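Side-chain contacts in ATP phosphoribosyltransferase regulatory subunit (Bacillus halodurans, PDB 3OD1), which is probably required, as the regulatory partner of the HisG subunit, for the first step of histidine biosynthesis and may allow its feedback control by histidine: residues Phe69-Gln74 / Leu79-Asp84; Glu55-Val60 / Met85-Ala90. All blocks are in the same frame, centred on the assembly; numbering follows the deposited sequence.

Contact 1 (Phe69-Gln74 / Leu79-Asp84); sequences FKLLDQ and LVLRPD
Leu81 lays its CD1 methyl over the centre of the Phe69 ring, where two strands of a beta hairpin, 69-72 and 78-81, run antiparallel in a small three-stranded sheet of the class II synthetase-like core. The methyl stands 3.7 Å from the ring centroid and only 14° off the normal, a CH-pi contact over the face. Both side chains lean the same way, side by side; the ring gets there because its CG is turned anti to the backbone N (chi1 -164°), while Leu81 has its CG anti to the carbonyl carbon.

Leu71 projects from the same face of the sheet and meets Leu81 at about a right angle, its CD2 4.0 Å from Leu81 CG. Leu79 is also on this face, and its CD1 touches Asp73 CB (3.9 Å), again crosswise. The Asp73 carboxylate serves the turn instead, with OD1 accepting from the backbone N of Gln75 and Asn77. Across the subunit interface, Leu51 of the second subunit packs on Phe69, and Leu71 meets Leu71 of that subunit, so Phe69 and Leu71 bring this apolar face to the dimer contact.

On the reverse face sit Lys70 and Val80, a non-hydrogen-bonded pair. The lysine chain extends away from Val80, and its NZ forms a salt bridge with Asp65.

Leu71 and Leu79 exchange two backbone bonds, with Leu79 N 2.7 Å from Leu71 O and Leu71 N 2.9 Å from Leu79 O. At the Phe69 end a water whose oxygen lies 2.8 Å from both Phe69 N and Leu81 O accepts from the first and donates to the second.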
ATOM      1  N   PHE B  69     -17.343   6.094  -1.791  1.00 36.11           N
ATOM      2  CA  PHE B  69     -17.645   4.668  -1.812  1.00 34.32           C
ATOM      3  C   PHE B  69     -18.202   4.263  -0.449  1.00 39.83           C
ATOM      4  O   PHE B  69     -17.450   4.014   0.509  1.00 36.11           O
ATOM      5  CB  PHE B  69     -16.407   3.821  -2.154  1.00 36.81           C
ATOM      6  CG  PHE B  69     -16.736   2.395  -2.556  1.00 37.96           C
ATOM      7  CD1 PHE B  69     -17.383   1.537  -1.674  1.00 38.50           C
ATOM      8  CD2 PHE B  69     -16.393   1.914  -3.808  1.00 44.16           C
ATOM      9  CE1 PHE B  69     -17.690   0.226  -2.039  1.00 40.07           C
ATOM     10  CE2 PHE B  69     -16.693   0.594  -4.179  1.00 39.88           C
ATOM     11  CZ  PHE B  69     -17.351  -0.238  -3.297  1.00 37.91           C
ATOM     12  N   LYS B  70     -19.527   4.188  -0.375  1.00 29.57           N
ATOM     13  CA  LYS B  70     -20.223   3.780   0.837  1.00 30.86           C
ATOM     14  C   LYS B  70     -20.494   2.282   0.877  1.00 33.35           C
ATOM     15  O   LYS B  70     -20.662   1.638  -0.167  1.00 36.80           O
ATOM     16  CB  LYS B  70     -21.557   4.536   0.957  1.00 36.74           C
ATOM     17  CG  LYS B  70     -21.420   6.044   1.094  1.00 35.36           C
ATOM     18  CD  LYS B  70     -22.766   6.741   0.900  1.00 38.72           C
ATOM     19  CE  LYS B  70     -22.626   8.259   0.889  1.00 42.04           C
ATOM     20  NZ  LYS B  70     -23.962   8.940   1.090  1.00 46.53           N
ATOM     21  N   LEU B  71     -20.536   1.734   2.089  1.00 37.10           N
ATOM     22  CA  LEU B  71     -20.964   0.350   2.312  1.00 36.04           C
ATOM     23  C   LEU B  71     -21.535   0.209   3.710  1.00 38.04           C
ATOM     24  O   LEU B  71     -21.190   0.979   4.610  1.00 44.33           O
ATOM     25  CB  LEU B  71     -19.793  -0.636   2.154  1.00 33.75           C
ATOM     26  CG  LEU B  71     -18.599  -0.369   3.079  1.00 38.30           C
ATOM     27  CD1 LEU B  71     -18.059  -1.659   3.702  1.00 42.31           C
ATOM     28  CD2 LEU B  71     -17.509   0.410   2.339  1.00 35.89           C
ATOM     29  N   LEU B  72     -22.394  -0.787   3.901  1.00 39.96           N
ATOM     30  CA  LEU B  72     -22.882  -1.131   5.237  1.00 41.31           C
ATOM     31  C   LEU B  72     -22.024  -2.196   5.914  1.00 48.08           C
ATOM     32  O   LEU B  72     -21.632  -3.190   5.284  1.00 42.12           O
ATOM     33  CB  LEU B  72     -24.320  -1.635   5.173  1.00 43.43           C
ATOM     34  CG  LEU B  72     -25.367  -0.668   4.624  1.00 49.38           C
ATOM     35  CD1 LEU B  72     -26.726  -1.353   4.634  1.00 47.82           C
ATOM     36  CD2 LEU B  72     -25.396   0.613   5.445  1.00 46.67           C
ATOM     37  N   ASP B  73     -21.739  -1.998   7.198  1.00 42.60           N
ATOM     38  CA  ASP B  73     -21.090  -3.048   7.962  1.00 39.85           C
ATOM     39  C   ASP B  73     -22.159  -4.028   8.435  1.00 44.20           C
ATOM     40  O   ASP B  73     -23.329  -3.901   8.069  1.00 39.54           O
ATOM     41  CB  ASP B  73     -20.238  -2.501   9.113  1.00 37.97           C
ATOM     42  CG  ASP B  73     -21.052  -1.803  10.185  1.00 52.69           C
ATOM     43  OD1 ASP B  73     -22.282  -2.001  10.253  1.00 55.88           O
ATOM     44  OD2 ASP B  73     -20.442  -1.054  10.978  1.00 52.26           O
ATOM     45  N   GLN B  74     -21.756  -5.011   9.226  1.00 45.56           N
ATOM     46  CA  GLN B  74     -22.669  -6.078   9.626  1.00 52.00           C
ATOM     47  C   GLN B  74     -23.575  -5.650  10.781  1.00 54.19           C
ATOM     48  O   GLN B  74     -24.456  -6.396  11.196  1.00 54.83           O
ATOM     49  CB  GLN B  74     -21.885  -7.349   9.975  1.00 49.00           C
ATOM     50  CG  GLN B  74     -21.009  -7.854   8.829  1.00 45.56           C
ATOM     51  CD  GLN B  74     -21.800  -8.108   7.553  1.00 53.41           C
ATOM     52  OE1 GLN B  74     -21.405  -7.682   6.468  1.00 57.82           O
ATOM     53  NE2 GLN B  74     -22.925  -8.805   7.680  1.00 51.65           N
ATOM     54  N   LEU B  79     -20.175   2.717   6.412  1.00 39.96           N
ATOM     55  CA  LEU B  79     -18.762   3.042   6.362  1.00 38.58           C
ATOM     56  C   LEU B  79     -18.440   3.568   4.967  1.00 36.65           C
ATOM     57  O   LEU B  79     -19.231   3.405   4.035  1.00 35.39           O
ATOM     58  CB  LEU B  79     -17.910   1.800   6.671  1.00 38.78           C
ATOM     59  CG  LEU B  79     -18.253   1.014   7.952  1.00 39.24           C
ATOM     60  CD1 LEU B  79     -17.276  -0.143   8.166  1.00 33.32           C
ATOM     61  CD2 LEU B  79     -18.295   1.915   9.192  1.00 32.00           C
ATOM     62  N   VAL B  80     -17.281   4.203   4.833  1.00 33.79           N
ATOM     63  CA  VAL B  80     -16.736   4.529   3.531  1.00 34.19           C
ATOM     64  C   VAL B  80     -15.361   3.890   3.398  1.00 32.39           C
ATOM     65  O   VAL B  80     -14.647   3.724   4.389  1.00 34.45           O
ATOM     66  CB  VAL B  80     -16.609   6.057   3.311  1.00 36.40           C
ATOM     67  CG1 VAL B  80     -17.961   6.725   3.431  1.00 30.08           C
ATOM     68  CG2 VAL B  80     -15.623   6.665   4.293  1.00 35.96           C
ATOM     69  N   LEU B  81     -15.019   3.489   2.178  1.00 31.22           N
ATOM     70  CA  LEU B  81     -13.633   3.248   1.824  1.00 28.65           C
ATOM     71  C   LEU B  81     -13.025   4.637   1.750  1.00 31.36           C
ATOM     72  O   LEU B  81     -13.581   5.518   1.101  1.00 33.92           O
ATOM     73  CB  LEU B  81     -13.547   2.519   0.479  1.00 26.03           C
ATOM     74  CG  LEU B  81     -14.064   1.071   0.499  1.00 36.21           C
ATOM     75  CD1 LEU B  81     -14.014   0.391  -0.887  1.00 31.78           C
ATOM     76  CD2 LEU B  81     -13.287   0.236   1.524  1.00 34.23           C
ATOM     77  N   ARG B  82     -11.908   4.859   2.434  1.00 31.87           N
ATOM     78  CA  ARG B  82     -11.402   6.219   2.578  1.00 31.93           C
ATOM     79  C   ARG B  82     -11.323   6.990   1.257  1.00 28.17           C
ATOM     80  O   ARG B  82     -10.672   6.562   0.283  1.00 28.69           O
ATOM     81  CB  ARG B  82     -10.063   6.247   3.287  1.00 39.77           C
ATOM     82  CG  ARG B  82      -9.043   5.433   2.590  1.00 41.09           C
ATOM     83  CD  ARG B  82      -7.662   5.887   2.947  1.00 50.26           C
ATOM     84  NE  ARG B  82      -6.680   5.031   2.303  1.00 52.81           N
ATOM     85  CZ  ARG B  82      -5.997   4.088   2.929  1.00 45.63           C
ATOM     86  NH1 ARG B  82      -6.170   3.898   4.224  1.00 55.44           N
ATOM     87  NH2 ARG B  82      -5.115   3.365   2.262  1.00 47.32           N
ATOM     88  N   PRO B  83     -11.994   8.147   1.224  1.00 31.21           N
ATOM     89  CA  PRO B  83     -12.019   8.993   0.034  1.00 31.99           C
ATOM     90  C   PRO B  83     -10.738   9.812  -0.126  1.00 31.48           C
ATOM     91  O   PRO B  83     -10.401  10.219  -1.244  1.00 29.33           O
ATOM     92  CB  PRO B  83     -13.237   9.904   0.286  1.00 30.08           C
ATOM     93  CG  PRO B  83     -13.401   9.918   1.763  1.00 36.42           C
ATOM     94  CD  PRO B  83     -13.008   8.544   2.213  1.00 33.10           C
ATOM     95  N   ASP B  84     -10.039  10.066   0.977  1.00 31.02           N
ATOM     96  CA  ASP B  84      -8.842  10.909   0.951  1.00 36.51           C
ATOM     97  C   ASP B  84      -7.998  10.629   2.198  1.00 34.37           C
ATOM     98  O   ASP B  84      -8.438   9.915   3.099  1.00 34.51           O
ATOM     99  CB  ASP B  84      -9.240  12.387   0.917  1.00 38.66           C
ATOM    100  CG  ASP B  84      -9.968  12.831   2.201  1.00 46.33           C
ATOM    101  OD1 ASP B  84     -11.140  12.458   2.399  1.00 55.04           O
ATOM    102  OD2 ASP B  84      -9.365  13.535   3.028  1.00 41.97           O
TER
HETATM  103  O   HOH W   1     -14.812   6.839  -0.983  1.00 27.79           O

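Contact 2 (Glu55-Val60 / Met85-Ala90); sequences ETVGVV and MTAPIA
Val57 and Ala87 meet in a small, wholly apolar contact between two short helices, 54-60 and 86-94, which is buried beside the three-stranded sheet containing strand 51-53. The surface buried between the two segments comes to 135 Å², and no hydrogen bond crosses it. One methyl does most of the work: Val57 CG1 lies 3.9 Å from Ala87 CB and 4.0 Å from Pro88 CD. It faces the second helix because it is anti to the backbone N (chi1 170°), with the Val57 bond from CA to CB itself directed toward that helix.

Val57 crosses the Pro88 side chain at about a right angle, and its CG1 meets the ring at CD and CG. Ala87, also directed toward its partner, receives a second and looser touch from Val60, whose CG2 is 4.3 Å from Ala87 CB. The backbones are fairly near here, Val57 CA and Ala87 CA being 6.0 Å apart, although the axes of the short segments stay 9.3 Å from each other and run at 135°.

Both helices belong to the class II aminoacyl-tRNA synthetase-like core. The start of helix 86-94 is capped by Asp84, whose OD2 accepts from Ala87 N. Helix 54-60 contains a wider pi-type turn at 55-58, within which Val57 lies. Glu52 of strand 51-53 touches both Val57 and Pro88, while Val60 packs against Leu303 and Lys306 of helix 303-306 and also against Met9 of the second subunit.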
ATOM      1  N   GLU B  55     -20.427   8.873   8.808  1.00 45.98           N
ATOM      2  CA  GLU B  55     -21.032  10.008   9.503  1.00 52.62           C
ATOM      3  C   GLU B  55     -19.998  10.971  10.081  1.00 50.06           C
ATOM      4  O   GLU B  55     -20.308  12.120  10.346  1.00 52.04           O
ATOM      5  CB  GLU B  55     -21.992   9.530  10.597  1.00 54.97           C
ATOM      6  CG  GLU B  55     -23.260   8.878  10.063  1.00 62.42           C
ATOM      7  CD  GLU B  55     -24.097   9.813   9.189  1.00 74.95           C
ATOM      8  OE1 GLU B  55     -23.836  11.039   9.179  1.00 80.36           O
ATOM      9  OE2 GLU B  55     -25.023   9.315   8.510  1.00 75.92           O
ATOM     10  N   THR B  56     -18.772  10.498  10.268  1.00 48.07           N
ATOM     11  CA  THR B  56     -17.706  11.346  10.789  1.00 46.94           C
ATOM     12  C   THR B  56     -16.730  11.787   9.691  1.00 44.28           C
ATOM     13  O   THR B  56     -16.854  12.878   9.141  1.00 42.89           O
ATOM     14  CB  THR B  56     -16.952  10.652  11.942  1.00 48.25           C
ATOM     15  OG1 THR B  56     -16.385   9.417  11.482  1.00 40.83           O
ATOM     16  CG2 THR B  56     -17.912  10.369  13.108  1.00 43.38           C
ATOM     17  N   VAL B  57     -15.769  10.926   9.368  1.00 39.18           N
ATOM     18  CA  VAL B  57     -14.775  11.228   8.344  1.00 37.41           C
ATOM     19  C   VAL B  57     -15.404  11.369   6.957  1.00 32.65           C
ATOM     20  O   VAL B  57     -15.075  12.288   6.201  1.00 36.48           O
ATOM     21  CB  VAL B  57     -13.680  10.137   8.325  1.00 39.44           C
ATOM     22  CG1 VAL B  57     -12.768  10.297   7.117  1.00 36.09           C
ATOM     23  CG2 VAL B  57     -12.901  10.156   9.639  1.00 44.85           C
ATOM     24  N   GLY B  58     -16.318  10.467   6.615  1.00 35.03           N
ATOM     25  CA  GLY B  58     -16.934  10.522   5.298  1.00 27.89           C
ATOM     26  C   GLY B  58     -17.480  11.905   4.985  1.00 39.92           C
ATOM     27  O   GLY B  58     -17.150  12.499   3.957  1.00 42.55           O
ATOM     28  N   VAL B  59     -18.303  12.435   5.886  1.00 40.55           N
ATOM     29  CA  VAL B  59     -18.953  13.723   5.652  1.00 39.98           C
ATOM     30  C   VAL B  59     -18.014  14.935   5.624  1.00 44.63           C
ATOM     31  O   VAL B  59     -18.241  15.872   4.863  1.00 44.95           O
ATOM     32  CB  VAL B  59     -20.100  13.989   6.664  1.00 51.22           C
ATOM     33  CG1 VAL B  59     -21.241  12.987   6.465  1.00 43.05           C
ATOM     34  CG2 VAL B  59     -19.577  13.928   8.090  1.00 50.99           C
ATOM     35  N   VAL B  60     -16.965  14.939   6.440  1.00 39.46           N
ATOM     36  CA  VAL B  60     -16.103  16.127   6.492  1.00 39.52           C
ATOM     37  C   VAL B  60     -15.020  16.100   5.417  1.00 41.32           C
ATOM     38  O   VAL B  60     -14.230  17.032   5.291  1.00 39.68           O
ATOM     39  CB  VAL B  60     -15.477  16.338   7.887  1.00 37.21           C
ATOM     40  CG1 VAL B  60     -16.572  16.531   8.918  1.00 38.12           C
ATOM     41  CG2 VAL B  60     -14.581  15.158   8.260  1.00 36.33           C
HETATM   42  N   MSE B  85      -6.806  11.214   2.272  1.00 30.38           N
HETATM   43  CA  MSE B  85      -5.969  11.051   3.461  1.00 30.60           C
HETATM   44  C   MSE B  85      -5.990  12.253   4.414  1.00 30.00           C
HETATM   45  O   MSE B  85      -5.533  12.152   5.558  1.00 32.48           O
HETATM   46  CB  MSE B  85      -4.530  10.691   3.071  1.00 25.87           C
HETATM   47  CG  MSE B  85      -4.356   9.196   2.683  1.00 27.62           C
HETATM   48 SE   MSE B  85      -4.912   7.985   4.123  0.72 39.77          SE
HETATM   49  CE  MSE B  85      -3.559   8.430   5.459  1.00 36.55           C
ATOM     50  N   THR B  86      -6.521  13.379   3.948  1.00 29.76           N
ATOM     51  CA  THR B  86      -6.526  14.589   4.763  1.00 29.48           C
ATOM     52  C   THR B  86      -7.470  14.467   5.967  1.00 31.75           C
ATOM     53  O   THR B  86      -7.084  14.767   7.102  1.00 35.63           O
ATOM     54  CB  THR B  86      -6.875  15.846   3.949  1.00 28.74           C
ATOM     55  OG1 THR B  86      -5.956  15.975   2.856  1.00 29.75           O
ATOM     56  CG2 THR B  86      -6.792  17.090   4.839  1.00 31.53           C
ATOM     57  N   ALA B  87      -8.701  14.031   5.732  1.00 32.56           N
ATOM     58  CA  ALA B  87      -9.639  13.878   6.844  1.00 34.96           C
ATOM     59  C   ALA B  87      -9.202  12.768   7.827  1.00 31.60           C
ATOM     60  O   ALA B  87      -9.271  12.944   9.057  1.00 33.16           O
ATOM     61  CB  ALA B  87     -11.071  13.681   6.334  1.00 33.60           C
ATOM     62  N   PRO B  88      -8.728  11.621   7.300  1.00 33.79           N
ATOM     63  CA  PRO B  88      -8.177  10.635   8.237  1.00 33.89           C
ATOM     64  C   PRO B  88      -6.984  11.192   9.009  1.00 34.06           C
ATOM     65  O   PRO B  88      -6.866  10.923  10.199  1.00 34.69           O
ATOM     66  CB  PRO B  88      -7.774   9.464   7.325  1.00 31.45           C
ATOM     67  CG  PRO B  88      -8.786   9.546   6.193  1.00 30.40           C
ATOM     68  CD  PRO B  88      -8.961  11.042   5.961  1.00 27.05           C
ATOM     69  N   ILE B  89      -6.130  11.984   8.367  1.00 32.85           N
ATOM     70  CA  ILE B  89      -4.997  12.541   9.098  1.00 30.71           C
ATOM     71  C   ILE B  89      -5.479  13.546  10.161  1.00 32.06           C
ATOM     72  O   ILE B  89      -4.929  13.610  11.253  1.00 33.52           O
ATOM     73  CB  ILE B  89      -3.939  13.141   8.155  1.00 35.44           C
ATOM     74  CG1 ILE B  89      -3.139  12.003   7.503  1.00 33.94           C
ATOM     75  CG2 ILE B  89      -3.016  14.089   8.917  1.00 36.74           C
ATOM     76  CD1 ILE B  89      -2.216  12.449   6.406  1.00 33.27           C
ATOM     77  N   ALA B  90      -6.529  14.298   9.849  1.00 28.56           N
ATOM     78  CA  ALA B  90      -7.091  15.220  10.835  1.00 32.53           C
ATOM     79  C   ALA B  90      -7.589  14.448  12.061  1.00 36.57           C
ATOM     80  O   ALA B  90      -7.350  14.857  13.204  1.00 34.17           O
ATOM     81  CB  ALA B  90      -8.213  16.052  10.223  1.00 28.66           C
TER

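The centres of the two contacts lie 12 Å apart, on the same side of the chain's centre and within the histidyl-tRNA synthetase-like part of the chain. Along the chain the order is helix 54-60, strand 69-72, strand 78-81, helix 86-94, so the hairpin of contact 1 falls between the two helices that meet in contact 2. Each helix thus adjoins a hairpin strand in sequence, and bringing the helices together closes this run of chain on itself. Direct packing joins the contacts: Val80 CG2 lies 4.2 Å from Gly58 CA. Since both also touch the second subunit, the dimer interface draws on the hairpin and on helix 54-60.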